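Local coordinates for protein Cg9734-pa (Drosophila melanogaster, PDB 2BK9) that binds a hexacoordinate heme within a globin fold and probably serves in oxygen transport, at residues 11-16 against 68-73; 26-31 against 56-61; 84-89 against 142-147. The protein carries 1 engineered substitution. All coordinates share one frame; numbering follows the deposited sequence. Where two conformers were deposited one is given.

Interaction 1: 11-16 against 68-73; sequences KTWEIP and VFDESI. With HEM (protoporphyrin IX containing Fe), chain B.
Trp13 packs against Phe69, Asp70 and Ile73, joining the first helix of the globin fold (helix A, residues 3-17) to the distal helix E, 56-75. The two segments run nearly antiparallel, at 159°, with their axes 11.5 Å apart, and the indole reaches into the gap. Its CG is anti to the backbone N (chi1 178°), which sends the ring system across to the partner helix. The tight part of the contact lies on and around that ring. The terminal methyl CD1 of Ile73 stands over one face, 3.5 Å from the centroid of the five-membered ring of Trp13 and almost on its normal, a CH-pi contact. At the far end of the indole, CH2 of Trp13 meets CB of Phe69 at 3.8 Å. Phe69 then leads away from helix A: its CE1 lies 3.9 Å from the vinyl carbon CBB of the heme, and its ring packs edge-to-face with Trp89. Leu117 of helix 103-120 also touches Trp13. The solvent side is looser and polar. There Lys11 NZ forms a salt bridge with Glu14 OE2 at 2.8 Å, one turn along the same helix and clear of 68-73. Partly exposed Asp70 marks the border, its carboxylate nearly coplanar with the indole; Trp13 NE1 donates to the anti lone pair of Asp70 OD1 over 2.9 Å, at 164° and in the indole plane.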
loop_
_atom_site.group_PDB
_atom_site.type_symbol
_atom_site.label_atom_id
_atom_site.label_comp_id
_atom_site.label_asym_id
_atom_site.label_seq_id
_atom_site.Cartn_x
_atom_site.Cartn_y
_atom_site.Cartn_z
ATOM N N LYS A 11 1.950 16.792 -1.676
ATOM C CA LYS A 11 2.713 17.284 -2.804
ATOM C C LYS A 11 3.616 16.182 -3.382
ATOM O O LYS A 11 3.705 16.051 -4.588
ATOM C CB LYS A 11 3.534 18.486 -2.421
ATOM C CG LYS A 11 2.769 19.755 -2.071
ATOM C CD LYS A 11 1.743 20.197 -3.117
ATOM C CE LYS A 11 2.382 20.524 -4.452
ATOM N NZ LYS A 11 1.393 20.954 -5.453
ATOM N N THR A 12 4.292 15.406 -2.544
ATOM C CA THR A 12 5.162 14.344 -3.068
ATOM C C THR A 12 4.369 13.209 -3.691
ATOM O O THR A 12 4.870 12.579 -4.623
ATOM C CB THR A 12 6.129 13.814 -1.992
ATOM O OG1 THR A 12 5.404 13.330 -0.846
ATOM C CG2 THR A 12 7.127 14.864 -1.555
ATOM N N TRP A 13 3.147 12.979 -3.249
ATOM C CA TRP A 13 2.302 11.954 -3.838
ATOM C C TRP A 13 1.924 12.264 -5.286
ATOM O O TRP A 13 1.699 11.346 -6.043
ATOM C CB TRP A 13 1.029 11.835 -2.992
ATOM C CG TRP A 13 0.009 10.878 -3.460
ATOM C CD1 TRP A 13 -1.278 11.175 -3.735
ATOM C CD2 TRP A 13 0.123 9.464 -3.616
ATOM N NE1 TRP A 13 -1.971 10.031 -4.049
ATOM C CE2 TRP A 13 -1.138 8.969 -4.015
ATOM C CE3 TRP A 13 1.170 8.547 -3.488
ATOM C CZ2 TRP A 13 -1.354 7.610 -4.229
ATOM C CZ3 TRP A 13 0.937 7.223 -3.743
ATOM C CH2 TRP A 13 -0.323 6.761 -4.093
ATOM N N GLU A 14 1.894 13.553 -5.646
ATOM C CA GLU A 14 1.473 13.924 -6.980
ATOM C C GLU A 14 2.293 13.192 -8.038
ATOM O O GLU A 14 1.770 12.915 -9.113
ATOM C CB GLU A 14 1.586 15.440 -7.212
ATOM C CG GLU A 14 0.624 16.227 -6.360
ATOM C CD GLU A 14 0.741 17.719 -6.548
ATOM O OE1 GLU A 14 1.481 18.189 -7.428
ATOM O OE2 GLU A 14 0.076 18.459 -5.808
ATOM N N ILE A 15 3.582 12.971 -7.805
ATOM C CA ILE A 15 4.436 12.354 -8.822
ATOM C C ILE A 15 4.030 10.889 -9.068
ATOM O O ILE A 15 3.624 10.550 -10.176
ATOM C CB ILE A 15 5.896 12.559 -8.470
ATOM C CG1 ILE A 15 6.231 14.031 -8.621
ATOM C CG2 ILE A 15 6.792 11.701 -9.337
ATOM C CD1 ILE A 15 7.588 14.422 -8.072
ATOM N N PRO A 16 4.094 9.986 -8.085
ATOM C CA PRO A 16 3.757 8.576 -8.375
ATOM C C PRO A 16 2.290 8.411 -8.740
ATOM O O PRO A 16 1.967 7.520 -9.534
ATOM C CB PRO A 16 4.129 7.828 -7.094
ATOM C CG PRO A 16 4.156 8.890 -6.029
ATOM C CD PRO A 16 4.663 10.120 -6.737
ATOM N N VAL A 68 -6.342 3.277 -3.195
ATOM C CA VAL A 68 -6.640 3.304 -1.788
ATOM C C VAL A 68 -5.708 4.273 -1.052
ATOM O O VAL A 68 -6.151 4.986 -0.159
ATOM C CB VAL A 68 -6.588 1.868 -1.191
ATOM C CG1 VAL A 68 -6.702 1.863 0.314
ATOM C CG2 VAL A 68 -7.724 1.023 -1.802
ATOM N N PHE A 69 -4.431 4.285 -1.403
ATOM C CA PHE A 69 -3.574 5.326 -0.865
ATOM C C PHE A 69 -4.034 6.716 -1.265
ATOM O O PHE A 69 -4.034 7.622 -0.456
ATOM C CB PHE A 69 -2.112 5.083 -1.254
ATOM C CG PHE A 69 -1.413 4.217 -0.255
ATOM C CD1 PHE A 69 -1.291 2.879 -0.410
ATOM C CD2 PHE A 69 -1.011 4.749 0.973
ATOM C CE1 PHE A 69 -0.664 2.115 0.569
ATOM C CE2 PHE A 69 -0.407 3.978 1.907
ATOM C CZ PHE A 69 -0.218 2.657 1.680
ATOM N N ASP A 70 -4.495 6.880 -2.501
ATOM C CA ASP A 70 -4.966 8.197 -2.915
ATOM C C ASP A 70 -6.180 8.645 -2.085
ATOM O O ASP A 70 -6.249 9.792 -1.635
ATOM C CB ASP A 70 -5.309 8.201 -4.382
ATOM C CG ASP A 70 -5.565 9.559 -4.887
ATOM O OD1 ASP A 70 -4.696 10.427 -4.827
ATOM O OD2 ASP A 70 -6.683 9.839 -5.339
ATOM N N GLU A 71 -7.102 7.717 -1.880
ATOM C CA GLU A 71 -8.248 8.009 -1.043
ATOM C C GLU A 71 -7.855 8.428 0.374
ATOM O O GLU A 71 -8.462 9.333 0.967
ATOM C CB GLU A 71 -9.157 6.779 -1.002
ATOM C CG GLU A 71 -9.926 6.460 -2.243
ATOM C CD GLU A 71 -11.116 7.332 -2.374
ATOM O OE1 GLU A 71 -11.872 7.450 -1.364
ATOM O OE2 GLU A 71 -11.261 7.853 -3.481
ATOM N N SER A 72 -6.847 7.761 0.889
ATOM C CA SER A 72 -6.345 8.001 2.223
ATOM C C SER A 72 -5.709 9.372 2.320
ATOM O O SER A 72 -5.955 10.142 3.279
ATOM C CB SER A 72 -5.321 6.957 2.604
ATOM O OG SER A 72 -5.912 5.662 2.615
ATOM N N ILE A 73 -4.895 9.718 1.347
ATOM C CA ILE A 73 -4.193 10.977 1.374
ATOM C C ILE A 73 -5.167 12.127 1.233
ATOM O O ILE A 73 -4.947 13.197 1.827
ATOM C CB ILE A 73 -3.100 10.945 0.289
ATOM C CG1 ILE A 73 -2.036 9.960 0.724
ATOM C CG2 ILE A 73 -2.534 12.309 0.012
ATOM C CD1 ILE A 73 -1.155 9.450 -0.380
HETATM C CHA HEM B . -7.780 -8.158 -3.252
HETATM C CHB HEM B . -6.348 -3.811 -1.774
HETATM C CHC HEM B . -2.433 -5.834 0.037
HETATM C CHD HEM B . -3.625 -10.061 -1.822
HETATM C C1A HEM B . -7.750 -6.824 -2.939
HETATM C C2A HEM B . -8.870 -5.895 -3.104
HETATM C C3A HEM B . -8.494 -4.669 -2.676
HETATM C C4A HEM B . -7.123 -4.813 -2.278
HETATM C CMA HEM B . -9.257 -3.332 -2.609
HETATM C CAA HEM B . -10.236 -6.310 -3.662
HETATM C CBA HEM B . -11.052 -7.050 -2.603
HETATM C CGA HEM B . -12.310 -7.525 -3.282
HETATM O O1A HEM B . -12.271 -8.566 -4.003
HETATM O O2A HEM B . -13.353 -6.876 -3.097
HETATM C C1B HEM B . -5.112 -3.964 -1.191
HETATM C C2B HEM B . -4.410 -2.913 -0.510
HETATM C C3B HEM B . -3.305 -3.487 0.002
HETATM C C4B HEM B . -3.339 -4.887 -0.297
HETATM C CMB HEM B . -4.868 -1.483 -0.442
HETATM C CAB HEM B . -2.266 -2.878 0.862
HETATM C CBB HEM B . -1.850 -1.627 0.800
HETATM C C1C HEM B . -2.396 -7.154 -0.288
HETATM C C2C HEM B . -1.379 -8.126 0.099
HETATM C C3C HEM B . -1.673 -9.294 -0.471
HETATM C C4C HEM B . -2.904 -9.103 -1.193
HETATM C CMC HEM B . -0.204 -7.805 1.020
HETATM C CAC HEM B . -0.851 -10.548 -0.339
HETATM C CBC HEM B . -0.751 -11.535 -1.204
HETATM C C1D HEM B . -4.846 -9.931 -2.396
HETATM C C2D HEM B . -5.597 -10.982 -2.941
HETATM C C3D HEM B . -6.830 -10.428 -3.383
HETATM C C4D HEM B . -6.753 -9.033 -3.039
HETATM C CMD HEM B . -5.147 -12.424 -3.088
HETATM C CAD HEM B . -7.954 -11.188 -4.036
HETATM C CBD HEM B . -7.733 -11.356 -5.507
HETATM C CGD HEM B . -8.815 -12.130 -6.193
HETATM O O1D HEM B . -8.655 -12.466 -7.390
HETATM O O2D HEM B . -9.859 -12.417 -5.549
HETATM N NA HEM B . -6.710 -6.142 -2.403
HETATM N NB HEM B . -4.440 -5.184 -1.057
HETATM N NC HEM B . -3.324 -7.784 -1.077
HETATM N ND HEM B . -5.564 -8.756 -2.448
HETATM FE FE HEM B . -5.016 -6.964 -1.784
#

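Interaction 2: 26-31 against 56-61; sequences AILTQF and ARFRAH. With HEM (protoporphyrin IX containing Fe), chain B.
His61 and Leu28 meet on one side of the heme, and the histidine can be traced outward atom by atom. Its CB brushes CD2 of Leu28 at 4.1 Å, in the one of two leucine conformers given, to which all the Leu28 contacts here belong. With CG anti to the backbone N (chi1 -166°), the imidazole turns toward the porphyrin. ND1, at the ring edge, faces both leucine methyls, with Leu28 CD2 at 3.9 Å from His61 ND1; this nitrogen is buried and has no hydrogen-bond partner in the model. CD2 and CE1 of the imidazole straddle the iron, CD2 lying nearest the pyrrole nitrogen NA and CE1 nearest NC. At the tip, His61 NE2 coordinates the heme iron at 2.0 Å. In the globin fold this is the distal side, where helix B (20-34) crosses the start of helix E (56-75) at 113° between these segments. His96 NE2 binds the iron as the second axial ligand, giving the bis-histidyl hexacoordination of this hemoglobin, and Phe42 packs edge-to-face with His61. Behind the histidine, CD2 of Leu28 lies over one face of Phe58, 3.9 Å from its ring centroid. CB of Leu28 and CG2 of Thr29 each reach CZ of Phe58 at 3.7 Å. Phe31, one turn along helix B, brings its CZ to within 3.7 Å of the heme methyl CMC.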
loop_
_atom_site.group_PDB
_atom_site.type_symbol
_atom_site.label_atom_id
_atom_site.label_comp_id
_atom_site.label_asym_id
_atom_site.label_seq_id
_atom_site.Cartn_x
_atom_site.Cartn_y
_atom_site.Cartn_z
ATOM N N ALA A 26 5.309 -1.153 -10.139
ATOM C CA ALA A 26 6.606 -1.155 -9.455
ATOM C C ALA A 26 6.473 -1.761 -8.059
ATOM O O ALA A 26 7.307 -2.552 -7.610
ATOM C CB ALA A 26 7.196 0.244 -9.393
ATOM N N ILE A 27 5.429 -1.378 -7.342
ATOM C CA ILE A 27 5.153 -1.928 -6.040
ATOM C C ILE A 27 4.932 -3.427 -6.125
ATOM O O ILE A 27 5.572 -4.220 -5.409
ATOM C CB ILE A 27 3.956 -1.226 -5.385
ATOM C CG1 ILE A 27 4.281 0.224 -5.055
ATOM C CG2 ILE A 27 3.473 -2.002 -4.173
ATOM C CD1 ILE A 27 3.089 1.077 -4.651
ATOM N N LEU A 28 4.007 -3.851 -6.984
ATOM C CA LEU A 28 3.621 -5.246 -6.934
ATOM C C LEU A 28 4.650 -6.176 -7.559
ATOM O O LEU A 28 4.867 -7.269 -7.047
ATOM C CB LEU A 28 2.206 -5.322 -7.500
ATOM C CG LEU A 28 1.327 -6.460 -7.114
ATOM C CD1 LEU A 28 1.101 -6.558 -5.613
ATOM C CD2 LEU A 28 0.021 -6.405 -7.848
ATOM N N THR A 29 5.320 -5.763 -8.629
ATOM C CA THR A 29 6.414 -6.591 -9.115
ATOM C C THR A 29 7.513 -6.747 -8.056
ATOM O O THR A 29 8.050 -7.838 -7.908
ATOM C CB THR A 29 7.032 -6.137 -10.433
ATOM O OG1 THR A 29 7.572 -4.823 -10.296
ATOM C CG2 THR A 29 6.054 -6.210 -11.584
ATOM N N GLN A 30 7.830 -5.680 -7.321
ATOM C CA GLN A 30 8.879 -5.785 -6.321
ATOM C C GLN A 30 8.448 -6.720 -5.189
ATOM O O GLN A 30 9.235 -7.508 -4.683
ATOM C CB GLN A 30 9.282 -4.388 -5.784
ATOM C CG GLN A 30 10.350 -4.482 -4.690
ATOM C CD GLN A 30 10.841 -3.209 -4.014
ATOM O OE1 GLN A 30 11.611 -3.294 -3.037
ATOM N NE2 GLN A 30 10.489 -2.037 -4.510
ATOM N N PHE A 31 7.192 -6.588 -4.790
ATOM C CA PHE A 31 6.632 -7.471 -3.777
ATOM C C PHE A 31 6.821 -8.940 -4.176
ATOM O O PHE A 31 7.297 -9.743 -3.390
ATOM C CB PHE A 31 5.188 -7.086 -3.614
ATOM C CG PHE A 31 4.393 -7.875 -2.614
ATOM C CD1 PHE A 31 4.755 -7.960 -1.270
ATOM C CD2 PHE A 31 3.215 -8.459 -3.004
ATOM C CE1 PHE A 31 3.962 -8.607 -0.360
ATOM C CE2 PHE A 31 2.404 -9.088 -2.080
ATOM C CZ PHE A 31 2.793 -9.160 -0.754
ATOM N N ALA A 56 -4.265 -8.607 -16.517
ATOM C CA ALA A 56 -5.321 -7.688 -16.127
ATOM C C ALA A 56 -5.645 -7.707 -14.629
ATOM O O ALA A 56 -5.908 -6.663 -14.037
ATOM C CB ALA A 56 -6.571 -7.955 -16.959
ATOM N N ARG A 57 -5.597 -8.881 -14.029
ATOM C CA ARG A 57 -5.856 -8.959 -12.619
ATOM C C ARG A 57 -4.705 -8.399 -11.802
ATOM O O ARG A 57 -4.925 -7.800 -10.758
ATOM C CB ARG A 57 -6.237 -10.384 -12.252
ATOM C CG ARG A 57 -7.633 -10.719 -12.740
ATOM C CD ARG A 57 -8.097 -12.104 -12.353
ATOM N NE ARG A 57 -9.532 -12.250 -12.619
ATOM C CZ ARG A 57 -10.090 -12.345 -13.819
ATOM N NH1 ARG A 57 -9.358 -12.390 -14.908
ATOM N NH2 ARG A 57 -11.425 -12.432 -13.945
ATOM N N PHE A 58 -3.468 -8.608 -12.243
ATOM C CA PHE A 58 -2.364 -7.927 -11.626
ATOM C C PHE A 58 -2.571 -6.430 -11.672
ATOM O O PHE A 58 -2.419 -5.724 -10.678
ATOM C CB PHE A 58 -1.074 -8.327 -12.325
ATOM C CG PHE A 58 0.137 -7.559 -11.874
ATOM C CD1 PHE A 58 1.033 -8.079 -10.960
ATOM C CD2 PHE A 58 0.407 -6.316 -12.397
ATOM C CE1 PHE A 58 2.130 -7.353 -10.572
ATOM C CE2 PHE A 58 1.505 -5.589 -11.986
ATOM C CZ PHE A 58 2.397 -6.141 -11.089
ATOM N N ARG A 59 -2.935 -5.929 -12.841
ATOM C CA ARG A 59 -3.133 -4.488 -13.018
ATOM C C ARG A 59 -4.235 -3.952 -12.113
ATOM O O ARG A 59 -4.099 -2.874 -11.568
ATOM C CB ARG A 59 -3.431 -4.177 -14.476
ATOM C CG ARG A 59 -2.195 -4.099 -15.302
ATOM C CD ARG A 59 -2.352 -3.225 -16.531
ATOM N NE ARG A 59 -3.416 -3.773 -17.341
ATOM C CZ ARG A 59 -3.270 -4.792 -18.182
ATOM N NH1 ARG A 59 -2.096 -5.363 -18.365
ATOM N NH2 ARG A 59 -4.300 -5.264 -18.853
ATOM N N ALA A 60 -5.286 -4.743 -11.927
ATOM C CA ALA A 60 -6.353 -4.326 -11.077
ATOM C C ALA A 60 -5.870 -4.191 -9.630
ATOM O O ALA A 60 -6.215 -3.238 -8.961
ATOM C CB ALA A 60 -7.497 -5.334 -11.179
ATOM N N HIS A 61 -5.101 -5.159 -9.136
ATOM C CA HIS A 61 -4.639 -5.060 -7.753
ATOM C C HIS A 61 -3.627 -3.934 -7.578
ATOM O O HIS A 61 -3.635 -3.224 -6.586
ATOM C CB HIS A 61 -4.067 -6.401 -7.248
ATOM C CG HIS A 61 -3.906 -6.437 -5.767
ATOM N ND1 HIS A 61 -2.753 -6.076 -5.116
ATOM C CD2 HIS A 61 -4.779 -6.766 -4.791
ATOM C CE1 HIS A 61 -2.948 -6.173 -3.807
ATOM N NE2 HIS A 61 -4.164 -6.602 -3.580
HETATM C CHA HEM B . -7.780 -8.158 -3.252
HETATM C CHB HEM B . -6.348 -3.811 -1.774
HETATM C CHC HEM B . -2.433 -5.834 0.037
HETATM C CHD HEM B . -3.625 -10.061 -1.822
HETATM C C1A HEM B . -7.750 -6.824 -2.939
HETATM C C2A HEM B . -8.870 -5.895 -3.104
HETATM C C3A HEM B . -8.494 -4.669 -2.676
HETATM C C4A HEM B . -7.123 -4.813 -2.278
HETATM C CMA HEM B . -9.257 -3.332 -2.609
HETATM C CAA HEM B . -10.236 -6.310 -3.662
HETATM C CBA HEM B . -11.052 -7.050 -2.603
HETATM C CGA HEM B . -12.310 -7.525 -3.282
HETATM O O1A HEM B . -12.271 -8.566 -4.003
HETATM O O2A HEM B . -13.353 -6.876 -3.097
HETATM C C1B HEM B . -5.112 -3.964 -1.191
HETATM C C2B HEM B . -4.410 -2.913 -0.510
HETATM C C3B HEM B . -3.305 -3.487 0.002
HETATM C C4B HEM B . -3.339 -4.887 -0.297
HETATM C CMB HEM B . -4.868 -1.483 -0.442
HETATM C CAB HEM B . -2.266 -2.878 0.862
HETATM C CBB HEM B . -1.850 -1.627 0.800
HETATM C C1C HEM B . -2.396 -7.154 -0.288
HETATM C C2C HEM B . -1.379 -8.126 0.099
HETATM C C3C HEM B . -1.673 -9.294 -0.471
HETATM C C4C HEM B . -2.904 -9.103 -1.193
HETATM C CMC HEM B . -0.204 -7.805 1.020
HETATM C CAC HEM B . -0.851 -10.548 -0.339
HETATM C CBC HEM B . -0.751 -11.535 -1.204
HETATM C C1D HEM B . -4.846 -9.931 -2.396
HETATM C C2D HEM B . -5.597 -10.982 -2.941
HETATM C C3D HEM B . -6.830 -10.428 -3.383
HETATM C C4D HEM B . -6.753 -9.033 -3.039
HETATM C CMD HEM B . -5.147 -12.424 -3.088
HETATM C CAD HEM B . -7.954 -11.188 -4.036
HETATM C CBD HEM B . -7.733 -11.356 -5.507
HETATM C CGD HEM B . -8.815 -12.130 -6.193
HETATM O O1D HEM B . -8.655 -12.466 -7.390
HETATM O O2D HEM B . -9.859 -12.417 -5.549
HETATM N NA HEM B . -6.710 -6.142 -2.403
HETATM N NB HEM B . -4.440 -5.184 -1.057
HETATM N NC HEM B . -3.324 -7.784 -1.077
HETATM N ND HEM B . -5.564 -8.756 -2.448
HETATM FE FE HEM B . -5.016 -6.964 -1.784
#

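Interaction 3: 84-89 against 142-147; sequences KLDEIW and IFKAID. With MG (magnesium ion), chain D.
Asp86 and Lys144 form the polar half of this contact, a salt bridge in which Lys144 NZ donates to OD1 of Asp86 over 2.8 Å. The ammonium meets the syn lone pair, on the side of the other carboxylate oxygen, and the two side chains cross at about a right angle. With chi2 and chi3 of Lys144 extended, the chain bends at its last torsion (chi4 62°), swinging NZ onto the aspartate. The apolar half is deeper: CD1 of Ile142 rests against the six-membered ring of Trp89, 3.8 Å from CE3 of that indole. What positions Trp89 comes next, for its NE1 is hydrogen-bonded to Ser72 OG of helix 56-75, and its ring also touches the heme. Farther out, from Lys144 onward the chain has left the helix and runs to Asp147, whose OD2 binds a magnesium ion at 2.0 Å together with two waters; OD1 of Asp147 accepts from Asn151 N. In globin terms the contact joins helix F (81-96), which carries the proximal His96, to the last turn of helix H (125-143) and the residues that follow it, with Tyr106 of helix 103-120 packed against Ile142.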
loop_
_atom_site.group_PDB
_atom_site.type_symbol
_atom_site.label_atom_id
_atom_site.label_comp_id
_atom_site.label_asym_id
_atom_site.label_seq_id
_atom_site.Cartn_x
_atom_site.Cartn_y
_atom_site.Cartn_z
ATOM N N LYS A 84 -12.109 8.455 8.861
ATOM C CA LYS A 84 -12.136 8.000 7.489
ATOM C C LYS A 84 -11.009 7.018 7.202
ATOM O O LYS A 84 -11.222 6.025 6.480
ATOM C CB LYS A 84 -12.071 9.188 6.549
ATOM C CG LYS A 84 -13.348 10.008 6.498
ATOM C CD LYS A 84 -13.192 11.306 5.713
ATOM C CE LYS A 84 -14.509 12.073 5.598
ATOM N NZ LYS A 84 -15.563 11.400 4.877
ATOM N N LEU A 85 -9.831 7.233 7.780
ATOM C CA LEU A 85 -8.743 6.256 7.638
ATOM C C LEU A 85 -9.106 4.924 8.271
ATOM O O LEU A 85 -8.843 3.856 7.737
ATOM C CB LEU A 85 -7.441 6.785 8.212
ATOM C CG LEU A 85 -6.819 7.962 7.482
ATOM C CD1 LEU A 85 -5.674 8.526 8.273
ATOM C CD2 LEU A 85 -6.360 7.554 6.089
ATOM N N ASP A 86 -9.706 4.983 9.460
ATOM C CA ASP A 86 -10.098 3.762 10.136
ATOM C C ASP A 86 -11.087 2.996 9.258
ATOM O O ASP A 86 -11.003 1.758 9.138
ATOM C CB ASP A 86 -10.691 4.034 11.498
ATOM C CG ASP A 86 -10.874 2.758 12.260
ATOM O OD1 ASP A 86 -9.933 2.226 12.818
ATOM O OD2 ASP A 86 -11.971 2.206 12.306
ATOM N N GLU A 87 -12.039 3.700 8.652
ATOM C CA GLU A 87 -12.996 3.056 7.781
ATOM C C GLU A 87 -12.305 2.407 6.595
ATOM O O GLU A 87 -12.571 1.256 6.279
ATOM C CB GLU A 87 -14.035 4.080 7.335
ATOM C CG GLU A 87 -15.027 3.476 6.411
ATOM C CD GLU A 87 -16.026 4.459 5.825
ATOM O OE1 GLU A 87 -15.906 5.718 5.982
ATOM O OE2 GLU A 87 -16.958 3.981 5.145
ATOM N N ILE A 88 -11.502 3.170 5.878
ATOM C CA ILE A 88 -10.845 2.680 4.670
ATOM C C ILE A 88 -10.086 1.395 4.990
ATOM O O ILE A 88 -10.191 0.387 4.291
ATOM C CB ILE A 88 -9.932 3.760 4.092
ATOM C CG1 ILE A 88 -10.767 4.922 3.496
ATOM C CG2 ILE A 88 -8.979 3.185 3.085
ATOM C CD1 ILE A 88 -9.972 6.180 3.263
ATOM N N TRP A 89 -9.232 1.482 5.994
ATOM C CA TRP A 89 -8.232 0.423 6.208
ATOM C C TRP A 89 -8.791 -0.771 6.967
ATOM O O TRP A 89 -8.293 -1.870 6.807
ATOM C CB TRP A 89 -6.971 1.014 6.804
ATOM C CG TRP A 89 -6.268 1.841 5.782
ATOM C CD1 TRP A 89 -6.363 3.206 5.594
ATOM C CD2 TRP A 89 -5.441 1.362 4.743
ATOM N NE1 TRP A 89 -5.632 3.572 4.497
ATOM C CE2 TRP A 89 -5.049 2.455 3.969
ATOM C CE3 TRP A 89 -4.969 0.105 4.404
ATOM C CZ2 TRP A 89 -4.186 2.326 2.890
ATOM C CZ3 TRP A 89 -4.122 -0.018 3.326
ATOM C CH2 TRP A 89 -3.729 1.088 2.596
ATOM N N ILE A 142 -4.991 -1.847 10.058
ATOM C CA ILE A 142 -5.094 -3.194 9.527
ATOM C C ILE A 142 -4.913 -4.204 10.646
ATOM O O ILE A 142 -5.629 -5.208 10.782
ATOM C CB ILE A 142 -4.025 -3.441 8.422
ATOM C CG1 ILE A 142 -4.220 -2.472 7.234
ATOM C CG2 ILE A 142 -4.077 -4.913 7.940
ATOM C CD1 ILE A 142 -3.122 -2.615 6.238
ATOM N N PHE A 143 -3.868 -3.994 11.436
ATOM C CA PHE A 143 -3.408 -5.041 12.362
ATOM C C PHE A 143 -4.283 -5.200 13.594
ATOM O O PHE A 143 -4.221 -6.247 14.243
ATOM C CB PHE A 143 -1.950 -4.808 12.755
ATOM C CG PHE A 143 -0.950 -5.116 11.670
ATOM C CD1 PHE A 143 -1.295 -5.449 10.382
ATOM C CD2 PHE A 143 0.372 -5.065 11.975
ATOM C CE1 PHE A 143 -0.337 -5.761 9.422
ATOM C CE2 PHE A 143 1.318 -5.332 11.005
ATOM C CZ PHE A 143 0.973 -5.667 9.740
ATOM N N LYS A 144 -5.155 -4.243 13.866
ATOM C CA LYS A 144 -6.159 -4.443 14.916
ATOM C C LYS A 144 -7.370 -5.190 14.390
ATOM O O LYS A 144 -8.305 -5.384 15.150
ATOM C CB LYS A 144 -6.524 -3.132 15.665
ATOM C CG LYS A 144 -7.257 -2.123 14.865
ATOM C CD LYS A 144 -7.628 -0.926 15.739
ATOM C CE LYS A 144 -8.253 0.276 14.980
ATOM N NZ LYS A 144 -9.530 -0.076 14.314
ATOM N N ALA A 145 -7.378 -5.608 13.119
ATOM C CA ALA A 145 -8.475 -6.347 12.558
ATOM C C ALA A 145 -8.159 -7.818 12.235
ATOM O O ALA A 145 -9.080 -8.540 11.844
ATOM C CB ALA A 145 -8.977 -5.662 11.299
ATOM N N ILE A 146 -6.903 -8.265 12.371
ATOM C CA ILE A 146 -6.495 -9.616 12.003
ATOM C C ILE A 146 -5.544 -10.160 13.028
ATOM O O ILE A 146 -4.897 -9.433 13.766
ATOM C CB ILE A 146 -5.860 -9.665 10.590
ATOM C CG1 ILE A 146 -4.673 -8.688 10.477
ATOM C CG2 ILE A 146 -6.906 -9.402 9.528
ATOM C CD1 ILE A 146 -3.822 -8.957 9.285
ATOM N N ASP A 147 -5.466 -11.487 13.057
ATOM C CA ASP A 147 -4.413 -12.185 13.767
ATOM C C ASP A 147 -3.135 -12.216 12.928
ATOM O O ASP A 147 -3.099 -11.690 11.818
ATOM C CB ASP A 147 -4.896 -13.560 14.257
ATOM C CG ASP A 147 -5.024 -14.634 13.172
ATOM O OD1 ASP A 147 -4.570 -14.432 12.022
ATOM O OD2 ASP A 147 -5.578 -15.726 13.482
HETATM MG MG MG D . -6.326 -16.724 15.079
HETATM O O HOH W 1 -6.696 -15.036 16.384
HETATM O O HOH W 2 -4.417 -16.993 15.828
#

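How the interactions relate
From the N terminus, helix 3-17 opens the loop that interaction 1 closes at 68-73. Within that span helix 20-34 starts the shorter loop of interaction 2, which returns at 56-61, so the second lies wholly inside the first and both end on helix 56-75. Interaction 3 follows in series, opening on helix 81-96 and closing at the end of helix 125-143. Interactions 1 and 2 do not touch, their centres about 17 Å apart, but both reach the heme. Interactions 1 and 3 do meet, Val68 CG1 packing 3.6 Å from Trp89 CZ2. Together the three tie helices 3-17 and 20-34 to helix 56-75, and helix 81-96 to the end of helix 125-143.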